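Long-range contacts in putative membrane protein COG4129 (Clostridium difficile, PDB 3KMI), which is of unknown function but is probably a membrane-bound aromatic acid exporter, represented here by its C-terminal helical domain: residues I23-I28 and N39-L45; F111-I115 and L164-L168; L48-I52 and I81-R85; A29-V33 and A105-S109. All coordinates share one frame; numbering follows the deposited sequence.

Contact 1 of 4, residues I23-I28 and N39-L45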
loop_
_atom_site.group_PDB
_atom_site.type_symbol
_atom_site.label_atom_id
_atom_site.label_comp_id
_atom_site.label_asym_id
_atom_site.label_seq_id
_atom_site.Cartn_x
_atom_site.Cartn_y
_atom_site.Cartn_z
ATOM N N ILE A 23 -6.830 13.059 11.279
ATOM C CA ILE A 23 -6.180 14.372 11.241
ATOM C C ILE A 23 -5.113 14.443 10.127
ATOM O O ILE A 23 -5.069 15.405 9.370
ATOM C CB ILE A 23 -5.547 14.743 12.605
ATOM C CG1 ILE A 23 -6.656 15.154 13.577
ATOM C CG2 ILE A 23 -4.602 15.916 12.429
ATOM C CD1 ILE A 23 -6.214 15.293 15.075
ATOM N N VAL A 24 -4.266 13.420 10.045
ATOM C CA VAL A 24 -3.207 13.367 9.044
ATOM C C VAL A 24 -3.876 13.231 7.666
ATOM O O VAL A 24 -3.421 13.816 6.708
ATOM C CB VAL A 24 -2.209 12.189 9.293
ATOM C CG1 VAL A 24 -1.202 12.081 8.119
ATOM C CG2 VAL A 24 -1.454 12.379 10.627
ATOM N N LEU A 25 -4.911 12.405 7.562
ATOM C CA LEU A 25 -5.610 12.253 6.283
ATOM C C LEU A 25 -6.142 13.598 5.753
ATOM O O LEU A 25 -5.999 13.935 4.563
ATOM C CB LEU A 25 -6.736 11.199 6.423
ATOM C CG LEU A 25 -7.441 10.853 5.117
ATOM C CD1 LEU A 25 -6.553 9.953 4.214
ATOM C CD2 LEU A 25 -8.805 10.128 5.352
ATOM N N ILE A 26 -6.765 14.365 6.634
ATOM C CA ILE A 26 -7.296 15.673 6.252
ATOM C C ILE A 26 -6.144 16.636 5.860
ATOM O O ILE A 26 -6.294 17.450 4.939
ATOM C CB ILE A 26 -8.154 16.249 7.416
ATOM C CG1 ILE A 26 -9.439 15.418 7.562
ATOM C CG2 ILE A 26 -8.441 17.722 7.224
ATOM C CD1 ILE A 26 -10.056 15.433 8.985
ATOM N N ASP A 27 -5.010 16.543 6.565
ATOM C CA ASP A 27 -3.825 17.348 6.172
ATOM C C ASP A 27 -3.475 17.038 4.743
ATOM O O ASP A 27 -3.151 17.951 3.999
ATOM C CB ASP A 27 -2.574 17.018 6.995
ATOM C CG ASP A 27 -2.674 17.453 8.420
ATOM O OD1 ASP A 27 -3.490 18.341 8.708
ATOM O OD2 ASP A 27 -1.907 16.909 9.257
ATOM N N ILE A 28 -3.505 15.747 4.379
ATOM C CA ILE A 28 -3.241 15.329 2.988
ATOM C C ILE A 28 -4.223 15.976 1.970
ATOM O O ILE A 28 -3.806 16.602 0.964
ATOM C CB ILE A 28 -3.159 13.786 2.852
ATOM C CG1 ILE A 28 -1.859 13.291 3.517
ATOM C CG2 ILE A 28 -3.196 13.363 1.381
ATOM C CD1 ILE A 28 -1.948 11.818 4.004
ATOM N N ASN A 39 1.925 23.613 6.436
ATOM C CA ASN A 39 0.879 22.733 6.881
ATOM C C ASN A 39 1.315 21.838 8.059
ATOM O O ASN A 39 2.494 21.815 8.431
ATOM C CB ASN A 39 0.351 21.953 5.682
ATOM C CG ASN A 39 0.752 20.500 5.702
ATOM O OD1 ASN A 39 -0.095 19.634 5.948
ATOM N ND2 ASN A 39 2.040 20.212 5.457
ATOM N N GLY A 40 0.351 21.140 8.657
ATOM C CA GLY A 40 0.585 20.379 9.874
ATOM C C GLY A 40 0.868 18.900 9.685
ATOM O O GLY A 40 0.995 18.186 10.672
ATOM N N TYR A 41 1.005 18.450 8.440
ATOM C CA TYR A 41 1.275 17.039 8.139
ATOM C C TYR A 41 2.396 16.484 9.003
ATOM O O TYR A 41 2.233 15.414 9.635
ATOM C CB TYR A 41 1.627 16.803 6.662
ATOM C CG TYR A 41 2.044 15.369 6.404
ATOM C CD1 TYR A 41 1.079 14.356 6.152
ATOM C CD2 TYR A 41 3.383 15.013 6.380
ATOM C CE1 TYR A 41 1.455 13.040 5.927
ATOM C CE2 TYR A 41 3.764 13.679 6.148
ATOM C CZ TYR A 41 2.804 12.711 5.918
ATOM O OH TYR A 41 3.229 11.416 5.683
ATOM N N SER A 42 3.510 17.207 9.074
ATOM C CA SER A 42 4.689 16.675 9.735
ATOM C C SER A 42 4.475 16.506 11.221
ATOM O O SER A 42 4.747 15.440 11.800
ATOM C CB SER A 42 5.891 17.585 9.505
ATOM O OG SER A 42 6.425 17.304 8.229
ATOM N N ARG A 43 4.019 17.591 11.836
ATOM C CA ARG A 43 3.693 17.597 13.249
ATOM C C ARG A 43 2.658 16.535 13.556
ATOM O O ARG A 43 2.791 15.797 14.531
ATOM C CB ARG A 43 3.182 18.993 13.664
ATOM C CG ARG A 43 2.706 19.103 15.114
ATOM C CD ARG A 43 3.802 18.681 16.094
ATOM N NE ARG A 43 4.998 19.524 16.007
ATOM C CZ ARG A 43 6.254 19.071 16.046
ATOM N NH1 ARG A 43 6.506 17.763 16.150
ATOM N NH2 ARG A 43 7.260 19.933 15.968
ATOM N N ASP A 44 1.648 16.421 12.704
ATOM C CA ASP A 44 0.535 15.507 12.999
ATOM C C ASP A 44 0.903 14.041 12.842
ATOM O O ASP A 44 0.428 13.181 13.594
ATOM C CB ASP A 44 -0.667 15.837 12.129
ATOM C CG ASP A 44 -1.304 17.204 12.481
ATOM O OD1 ASP A 44 -1.124 17.691 13.624
ATOM O OD2 ASP A 44 -2.004 17.774 11.604
ATOM N N LEU A 45 1.737 13.747 11.845
ATOM C CA LEU A 45 2.321 12.421 11.687
ATOM C C LEU A 45 3.239 12.012 12.834
ATOM O O LEU A 45 3.157 10.894 13.329
ATOM C CB LEU A 45 3.075 12.318 10.353
ATOM C CG LEU A 45 3.842 11.005 10.138
ATOM C CD1 LEU A 45 2.854 9.794 10.005
ATOM C CD2 LEU A 45 4.737 11.115 8.896
HETATM O O HOH W 1 -2.368 21.407 8.211
#

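Contact 2 of 4, residues F111-I115 and L164-L168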
loop_
_atom_site.group_PDB
_atom_site.type_symbol
_atom_site.label_atom_id
_atom_site.label_comp_id
_atom_site.label_asym_id
_atom_site.label_seq_id
_atom_site.Cartn_x
_atom_site.Cartn_y
_atom_site.Cartn_z
ATOM N N PHE A 111 -13.218 14.327 -1.580
ATOM C CA PHE A 111 -13.530 12.934 -1.176
ATOM C C PHE A 111 -12.712 12.508 0.069
ATOM O O PHE A 111 -13.243 11.871 0.989
ATOM C CB PHE A 111 -13.311 11.979 -2.360
ATOM C CG PHE A 111 -13.622 10.523 -2.054
ATOM C CD1 PHE A 111 -14.883 10.140 -1.591
ATOM C CD2 PHE A 111 -12.664 9.539 -2.279
ATOM C CE1 PHE A 111 -15.169 8.770 -1.313
ATOM C CE2 PHE A 111 -12.934 8.184 -2.014
ATOM C CZ PHE A 111 -14.189 7.808 -1.513
ATOM N N ILE A 112 -11.435 12.881 0.109
ATOM C CA ILE A 112 -10.592 12.631 1.264
ATOM C C ILE A 112 -11.076 13.398 2.518
ATOM O O ILE A 112 -11.056 12.857 3.619
ATOM C CB ILE A 112 -9.078 12.948 0.975
ATOM C CG1 ILE A 112 -8.564 12.009 -0.129
ATOM C CG2 ILE A 112 -8.267 12.781 2.260
ATOM C CD1 ILE A 112 -7.206 12.387 -0.749
ATOM N N HIS A 113 -11.477 14.652 2.353
ATOM C CA HIS A 113 -12.141 15.387 3.458
ATOM C C HIS A 113 -13.386 14.680 3.954
ATOM O O HIS A 113 -13.630 14.602 5.162
ATOM C CB HIS A 113 -12.535 16.813 3.055
ATOM C CG HIS A 113 -11.411 17.802 3.138
ATOM N ND1 HIS A 113 -10.985 18.537 2.055
ATOM C CD2 HIS A 113 -10.640 18.200 4.181
ATOM C CE1 HIS A 113 -9.980 19.319 2.415
ATOM N NE2 HIS A 113 -9.745 19.128 3.699
ATOM N N LYS A 114 -14.193 14.198 3.021
ATOM C CA LYS A 114 -15.416 13.508 3.361
ATOM C C LYS A 114 -15.051 12.304 4.209
ATOM O O LYS A 114 -15.645 12.054 5.272
ATOM C CB LYS A 114 -16.191 13.100 2.103
ATOM C CG LYS A 114 -17.471 12.311 2.378
ATOM C CD LYS A 114 -18.147 11.959 1.073
ATOM C CE LYS A 114 -19.519 11.318 1.247
ATOM N NZ LYS A 114 -20.109 11.113 -0.117
ATOM N N ILE A 115 -14.071 11.554 3.747
ATOM C CA ILE A 115 -13.599 10.377 4.492
ATOM C C ILE A 115 -13.106 10.799 5.902
ATOM O O ILE A 115 -13.459 10.186 6.921
ATOM C CB ILE A 115 -12.482 9.600 3.736
ATOM C CG1 ILE A 115 -12.988 9.012 2.393
ATOM C CG2 ILE A 115 -11.891 8.503 4.672
ATOM C CD1 ILE A 115 -11.860 8.375 1.490
ATOM N N LEU A 164 -6.291 4.795 -1.198
ATOM C CA LEU A 164 -7.547 5.063 -0.527
ATOM C C LEU A 164 -8.459 3.848 -0.425
ATOM O O LEU A 164 -9.223 3.739 0.526
ATOM C CB LEU A 164 -8.291 6.240 -1.184
ATOM C CG LEU A 164 -7.705 7.626 -0.910
ATOM C CD1 LEU A 164 -8.552 8.627 -1.761
ATOM C CD2 LEU A 164 -7.819 8.011 0.599
ATOM N N LYS A 165 -8.414 2.941 -1.388
ATOM C CA LYS A 165 -9.248 1.745 -1.306
ATOM C C LYS A 165 -8.820 0.917 -0.101
ATOM O O LYS A 165 -9.650 0.475 0.682
ATOM C CB LYS A 165 -9.162 0.901 -2.586
ATOM C CG LYS A 165 -10.192 -0.211 -2.659
ATOM C CD LYS A 165 -10.070 -0.961 -3.994
ATOM C CE LYS A 165 -11.109 -2.046 -4.145
ATOM N NZ LYS A 165 -11.000 -2.603 -5.503
ATOM N N GLN A 166 -7.516 0.704 0.037
ATOM C CA GLN A 166 -7.023 -0.054 1.192
ATOM C C GLN A 166 -7.278 0.682 2.500
ATOM O O GLN A 166 -7.628 0.052 3.468
ATOM C CB GLN A 166 -5.557 -0.434 1.075
ATOM C CG GLN A 166 -5.228 -1.529 2.133
ATOM C CD GLN A 166 -6.123 -2.807 2.008
ATOM O OE1 GLN A 166 -6.279 -3.387 0.918
ATOM N NE2 GLN A 166 -6.684 -3.247 3.136
ATOM N N PHE A 167 -7.129 2.014 2.519
ATOM C CA PHE A 167 -7.519 2.807 3.693
ATOM C C PHE A 167 -8.969 2.554 4.145
ATOM O O PHE A 167 -9.250 2.372 5.345
ATOM C CB PHE A 167 -7.325 4.312 3.416
ATOM C CG PHE A 167 -7.532 5.170 4.629
ATOM C CD1 PHE A 167 -6.447 5.515 5.431
ATOM C CD2 PHE A 167 -8.825 5.598 4.994
ATOM C CE1 PHE A 167 -6.608 6.283 6.536
ATOM C CE2 PHE A 167 -9.015 6.353 6.114
ATOM C CZ PHE A 167 -7.896 6.713 6.899
ATOM N N LEU A 168 -9.891 2.504 3.192
ATOM C CA LEU A 168 -11.300 2.313 3.527
ATOM C C LEU A 168 -11.573 0.885 3.971
ATOM O O LEU A 168 -12.392 0.671 4.852
ATOM C CB LEU A 168 -12.232 2.692 2.356
ATOM C CG LEU A 168 -12.312 4.194 2.021
ATOM C CD1 LEU A 168 -12.918 4.434 0.612
ATOM C CD2 LEU A 168 -13.100 5.009 3.100
#

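Contact 3 of 4, residues L48-I52 and I81-R85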
loop_
_atom_site.group_PDB
_atom_site.type_symbol
_atom_site.label_atom_id
_atom_site.label_comp_id
_atom_site.label_asym_id
_atom_site.label_seq_id
_atom_site.Cartn_x
_atom_site.Cartn_y
_atom_site.Cartn_z
ATOM N N LEU A 48 1.009 11.112 15.807
ATOM C CA LEU A 48 0.432 9.789 15.570
ATOM C C LEU A 48 1.474 8.694 15.748
ATOM O O LEU A 48 1.188 7.690 16.402
ATOM C CB LEU A 48 -0.192 9.705 14.189
ATOM C CG LEU A 48 -0.492 8.295 13.638
ATOM C CD1 LEU A 48 -1.689 7.748 14.377
ATOM C CD2 LEU A 48 -0.799 8.366 12.146
ATOM N N ASN A 49 2.671 8.864 15.176
ATOM C CA ASN A 49 3.723 7.872 15.378
ATOM C C ASN A 49 4.053 7.734 16.872
ATOM O O ASN A 49 4.272 6.611 17.353
ATOM C CB ASN A 49 5.005 8.231 14.596
ATOM C CG ASN A 49 4.920 7.842 13.118
ATOM O OD1 ASN A 49 4.131 6.969 12.734
ATOM N ND2 ASN A 49 5.753 8.462 12.298
ATOM N N SER A 50 4.112 8.865 17.595
ATOM C CA SER A 50 4.479 8.808 19.031
ATOM C C SER A 50 3.382 8.075 19.849
ATOM O O SER A 50 3.687 7.324 20.794
ATOM C CB SER A 50 4.752 10.195 19.599
ATOM O OG SER A 50 5.804 10.813 18.902
ATOM N N LEU A 51 2.120 8.292 19.491
ATOM C CA LEU A 51 0.996 7.545 20.119
ATOM C C LEU A 51 0.932 6.065 19.772
ATOM O O LEU A 51 0.507 5.206 20.608
ATOM C CB LEU A 51 -0.370 8.184 19.766
ATOM C CG LEU A 51 -1.546 7.632 20.614
ATOM C CD1 LEU A 51 -1.313 7.698 22.096
ATOM C CD2 LEU A 51 -2.886 8.325 20.297
ATOM N N ILE A 52 1.299 5.736 18.537
ATOM C CA ILE A 52 1.380 4.335 18.148
ATOM C C ILE A 52 2.458 3.678 18.994
ATOM O O ILE A 52 2.256 2.571 19.529
ATOM C CB ILE A 52 1.758 4.182 16.629
ATOM C CG1 ILE A 52 0.522 4.460 15.759
ATOM C CG2 ILE A 52 2.377 2.772 16.383
ATOM C CD1 ILE A 52 0.828 4.751 14.221
ATOM N N ILE A 81 -3.907 0.179 12.562
ATOM C CA ILE A 81 -3.467 1.584 12.661
ATOM C C ILE A 81 -2.090 1.794 11.997
ATOM O O ILE A 81 -1.859 2.788 11.295
ATOM C CB ILE A 81 -3.481 2.062 14.124
ATOM C CG1 ILE A 81 -4.902 1.938 14.705
ATOM C CG2 ILE A 81 -2.918 3.495 14.274
ATOM C CD1 ILE A 81 -5.930 2.928 14.099
ATOM N N LYS A 82 -1.171 0.876 12.236
ATOM C CA LYS A 82 0.144 0.960 11.588
ATOM C C LYS A 82 0.026 0.903 10.055
ATOM O O LYS A 82 0.703 1.675 9.350
ATOM C CB LYS A 82 1.019 -0.170 12.094
ATOM C CG LYS A 82 1.657 0.145 13.438
ATOM C CD LYS A 82 2.213 -1.165 14.056
ATOM C CE LYS A 82 3.317 -1.697 13.205
ATOM N NZ LYS A 82 3.715 -3.065 13.590
ATOM N N SER A 83 -0.833 0.012 9.560
ATOM C CA SER A 83 -1.177 -0.070 8.125
ATOM C C SER A 83 -1.773 1.241 7.560
ATOM O O SER A 83 -1.462 1.652 6.429
ATOM C CB SER A 83 -2.182 -1.183 7.915
ATOM O OG SER A 83 -1.545 -2.431 7.896
ATOM N N GLN A 84 -2.640 1.879 8.344
ATOM C CA GLN A 84 -3.220 3.194 7.957
ATOM C C GLN A 84 -2.125 4.244 7.923
ATOM O O GLN A 84 -2.120 5.062 7.031
ATOM C CB GLN A 84 -4.313 3.673 8.927
ATOM C CG GLN A 84 -5.541 2.718 9.019
ATOM C CD GLN A 84 -6.325 2.687 7.696
ATOM O OE1 GLN A 84 -5.787 2.309 6.647
ATOM N NE2 GLN A 84 -7.591 3.080 7.745
ATOM N N ARG A 85 -1.252 4.248 8.943
ATOM C CA ARG A 85 -0.129 5.202 9.011
ATOM C C ARG A 85 0.765 5.057 7.751
ATOM O O ARG A 85 1.157 6.065 7.145
ATOM C CB ARG A 85 0.687 4.995 10.318
ATOM C CG ARG A 85 1.836 6.025 10.533
ATOM C CD ARG A 85 3.172 5.608 9.830
ATOM N NE ARG A 85 3.409 4.167 10.000
ATOM C CZ ARG A 85 3.749 3.579 11.137
ATOM N NH1 ARG A 85 3.973 4.285 12.255
ATOM N NH2 ARG A 85 3.902 2.262 11.147
#

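Contact 4 of 4, residues A29-V33 and A105-S109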
loop_
_atom_site.group_PDB
_atom_site.type_symbol
_atom_site.label_atom_id
_atom_site.label_comp_id
_atom_site.label_asym_id
_atom_site.label_seq_id
_atom_site.Cartn_x
_atom_site.Cartn_y
_atom_site.Cartn_z
ATOM N N ALA A 29 -5.509 15.877 2.247
ATOM C CA ALA A 29 -6.527 16.525 1.385
ATOM C C ALA A 29 -6.207 18.033 1.194
ATOM O O ALA A 29 -6.395 18.569 0.102
ATOM C CB ALA A 29 -7.919 16.360 1.966
ATOM N N ASP A 30 -5.767 18.710 2.258
ATOM C CA ASP A 30 -5.457 20.160 2.195
ATOM C C ASP A 30 -4.226 20.449 1.348
ATOM O O ASP A 30 -4.099 21.524 0.742
ATOM C CB ASP A 30 -5.194 20.721 3.602
ATOM C CG ASP A 30 -6.443 20.746 4.479
ATOM O OD1 ASP A 30 -7.556 20.783 3.926
ATOM O OD2 ASP A 30 -6.309 20.722 5.730
ATOM N N ILE A 31 -3.276 19.519 1.354
ATOM C CA ILE A 31 -2.052 19.682 0.572
ATOM C C ILE A 31 -2.354 19.635 -0.937
ATOM O O ILE A 31 -1.793 20.424 -1.725
ATOM C CB ILE A 31 -0.969 18.669 0.974
ATOM C CG1 ILE A 31 -0.362 19.089 2.333
ATOM C CG2 ILE A 31 0.116 18.625 -0.127
ATOM C CD1 ILE A 31 0.320 17.993 3.120
ATOM N N ILE A 32 -3.283 18.758 -1.336
ATOM C CA ILE A 32 -3.693 18.698 -2.754
ATOM C C ILE A 32 -4.106 20.079 -3.273
ATOM O O ILE A 32 -3.710 20.476 -4.381
ATOM C CB ILE A 32 -4.815 17.646 -2.999
ATOM C CG1 ILE A 32 -4.309 16.271 -2.612
ATOM C CG2 ILE A 32 -5.361 17.691 -4.452
ATOM C CD1 ILE A 32 -5.401 15.211 -2.414
ATOM N N VAL A 33 -4.876 20.808 -2.460
ATOM C CA VAL A 33 -5.443 22.106 -2.856
ATOM C C VAL A 33 -4.477 23.262 -2.611
ATOM O O VAL A 33 -4.454 24.196 -3.385
ATOM C CB VAL A 33 -6.785 22.416 -2.142
ATOM C CG1 VAL A 33 -7.297 23.796 -2.529
ATOM C CG2 VAL A 33 -7.812 21.402 -2.505
ATOM N N ALA A 105 -8.449 16.558 -9.195
ATOM C CA ALA A 105 -7.689 16.677 -7.939
ATOM C C ALA A 105 -8.521 17.350 -6.856
ATOM O O ALA A 105 -8.545 16.896 -5.721
ATOM C CB ALA A 105 -6.348 17.454 -8.177
ATOM N N HIS A 106 -9.212 18.436 -7.201
ATOM C CA HIS A 106 -10.158 19.075 -6.282
ATOM C C HIS A 106 -11.245 18.074 -5.829
ATOM O O HIS A 106 -11.625 18.076 -4.680
ATOM C CB HIS A 106 -10.796 20.294 -6.951
ATOM C CG HIS A 106 -9.895 21.489 -7.035
ATOM N ND1 HIS A 106 -9.599 22.273 -5.937
ATOM C CD2 HIS A 106 -9.281 22.075 -8.091
ATOM C CE1 HIS A 106 -8.820 23.274 -6.307
ATOM N NE2 HIS A 106 -8.612 23.177 -7.610
ATOM N N ILE A 107 -11.714 17.212 -6.726
ATOM C CA ILE A 107 -12.743 16.217 -6.385
ATOM C C ILE A 107 -12.156 15.142 -5.432
ATOM O O ILE A 107 -12.813 14.731 -4.470
ATOM C CB ILE A 107 -13.371 15.609 -7.661
ATOM C CG1 ILE A 107 -14.324 16.628 -8.304
ATOM C CG2 ILE A 107 -14.143 14.277 -7.368
ATOM C CD1 ILE A 107 -14.599 16.343 -9.761
ATOM N N LEU A 108 -10.924 14.715 -5.715
ATOM C CA LEU A 108 -10.198 13.798 -4.855
ATOM C C LEU A 108 -10.032 14.396 -3.455
ATOM O O LEU A 108 -10.269 13.736 -2.424
ATOM C CB LEU A 108 -8.810 13.476 -5.443
ATOM C CG LEU A 108 -8.005 12.594 -4.484
ATOM C CD1 LEU A 108 -8.729 11.245 -4.339
ATOM C CD2 LEU A 108 -6.566 12.428 -4.935
ATOM N N SER A 109 -9.588 15.637 -3.411
ATOM C CA SER A 109 -9.429 16.300 -2.141
ATOM C C SER A 109 -10.750 16.376 -1.341
ATOM O O SER A 109 -10.766 16.091 -0.137
ATOM C CB SER A 109 -8.893 17.699 -2.372
ATOM O OG SER A 109 -8.857 18.403 -1.158
#

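Contact 1 of 4, residues I23-I28 and N39-L45
Val-24 meets the Tyr-41 ring obliquely, its CG1 branch 3.6 Å from CE1. CG1 stands anti to the backbone N (chi1 174°), which turns it to the ring and leaves CG2 to rest 3.6 Å from the carbonyl O of Asp-44. One turn further along, Ile-28 lies alongside the same tyrosine and points the same way, with its CG1 4.1 Å from CD1 of the ring. Tyr-41 also stacks with Tyr-92 of helix 68-95, so the ring is held from more than one helix. These residues lie where helices 7-33 and 41-61, consecutive in the chain, form an antiparallel hairpin of the bundle, the two short segments running at 165° to each other. Next to this apolar patch is a pair of acids. Asp-27 OD2 approaches Asp-44 OD2 to 2.5 Å, with the two carboxylates nearly coplanar; a separation this short suggests that one of them probably holds a proton. The methyl CG2 of Ile-23 crosses the second acid at about a right angle, 3.3 Å from Asp-44 OD2. Gly-40, at the N-cap position of helix 41-61, donates its N-H to a water 2.8 Å from its N, and that water makes a weak bond to Asp-27 OD1. The Asn-39 side chain bends back to accept a weak bond from Tyr-41 N through OD1.

Contact 2 of 4, residues F111-I115 and L164-L168
Ile-115 N donates to Phe-111 O at 2.9 Å, a helical bond that keeps these two residues one turn apart on the face that meets segment 164-168. No polar bond crosses the contact, which rests on apolar packing. Ile-115 is the most engaged residue of its segment. Its CD1 meets CD2 of Leu-168 at 3.9 Å, in an oblique crossing, while the same methyl sits above one face of the Phe-111 ring, offset toward the rim. With CG1 beside the backbone N (chi1 -63°), the CG2 branch is left on the other flank, where it meets Phe-167 CE2 at 3.9 Å as the two side chains slide past each other in opposite directions. A turn earlier, Leu-164 reaches across at about a right angle to Ile-112, bringing its CD1 to 3.8 Å from CG1 of the isoleucine. Phe-111 comes from the direction opposite to Leu-168, with CZ 4.2 Å from the leucine CD1. The short axes are 12.4 Å apart, a wide spacing bridged by side chains directed into the interface from both segments. Leu-25 of helix 7-33 packs on Ile-112 and Ile-115, and Leu-132 of helix 124-140 on Phe-111. The two short segments, 12° from parallel, join helices 103-117 and 148-176 through six buried residues, the kind of hydrophobic core found at the centre of an all-alpha helical bundle.

Contact 3 of 4, residues L48-I52 and I81-R85
Arg-85 sets out from segment 81-85 with its CB directed at segment 48-52, and there the CB meets CD1 of Ile-52 at 3.9 Å. Its CG, anti to the backbone N (chi1 -176°), continues toward segment 48-52 and rests 3.9 Å from Leu-48 CD2. Bends at the next two torsions fold the chain round the Asn-49 amide, so that CD passes 3.3 Å from OD1 before the guanidinium turns back to the same oxygen. At the tip, NH1 donates to Asn-49 OD1 in a 2.7 Å bond, fairly straight at 159°. The oxygen lies at the edge of the guanidinium, close to its plane, yet the nitrogen stands well above the carbonyl plane of the amide. NE makes a weak, long ion pair with Glu-89 on its own helix. Ile-52 packs against both Arg-85 and Ile-81: its CD1 lies 3.7 Å from Arg-85 NH1, and its CG1 is 3.9 Å from CG2 of Ile-81. The CG2 branch of Ile-52 touches the aliphatic part of Lys-82, whose NZ leads away to a salt bridge with Asp-79 of the second subunit. Leucine and isoleucine toward the interior, with an arginine-asparagine bond along the partly exposed margin, make an amphipathic interface between antiparallel neighbours of a helical bundle, here helices 41-61 and 68-95.

Contact 4 of 4, residues A29-V33 and A105-S109
Ser-109 and Ala-29 supply the polar part of the contact: the hydroxyl OG donates to the backbone carbonyl O of Ala-29 at 2.8 Å. The hydroxyl stands anti to the backbone N (chi1 174°) and reaches the acceptor from well above its carbonyl plane, with a C=O...OG angle of 121°. Two small residues make such closeness possible. Their CA atoms are 4.6 Å apart, and the CB of Ala-29 lies 3.5 Å from the carbonyl O of Ser-109, so here the backbones themselves nearly meet.

The apolar packing centres on Ile-32, which sends its two branches mainly to Ala-105 and Leu-108. CG2 lies against Ala-105, 3.9 Å from its CB, while CD1 crosses Leu-108 at about a right angle, 3.9 Å from CD2. A third group of contacts is mixed in character and lies toward the surface. Val-33 sets its CG2 3.4 Å from Ser-109 OG, covering one side of the hydroxyl, and the same methyl approaches His-106 ND1 obliquely at 4.0 Å.

The two short segments run antiparallel at 160°, joining the C-terminal part of helix 7-33 to the first turns of helix 103-117. Beyond them Leu-108 packs on Leu-161 and Leu-164 of helix 148-176, Ile-32 on Val-95 of helix 68-95, and the carbonyl of Ile-32 accepts a hydrogen bond from Thr-101 OG1, just before helix 103-117. The pair thus packs against helices 68-95 and 148-176 on its buried side, while Val-33 and His-106 lie toward the surface.

Contacts 2 and 4 are buried and share helix 103-117, one pairing it with a parallel helix through hydrocarbon alone, the other with an antiparallel one through small residues and a serine hydroxyl. Contacts 1 and 3 are only partly buried; both use helix 41-61 and combine apolar packing with polar groups in the interface itself, a close acid pair with a water in contact 1 and an arginine-asparagine bond in contact 3. Helix 7-33 links contacts 1 and 4, and Leu-25, turned away from contact 1, packs against contact 2. His-113 and Asp-30 tie contacts 2 and 4 together, whereas contacts 3 and 4, with centres about 22 Å apart, lie on opposite sides of the chain's centre.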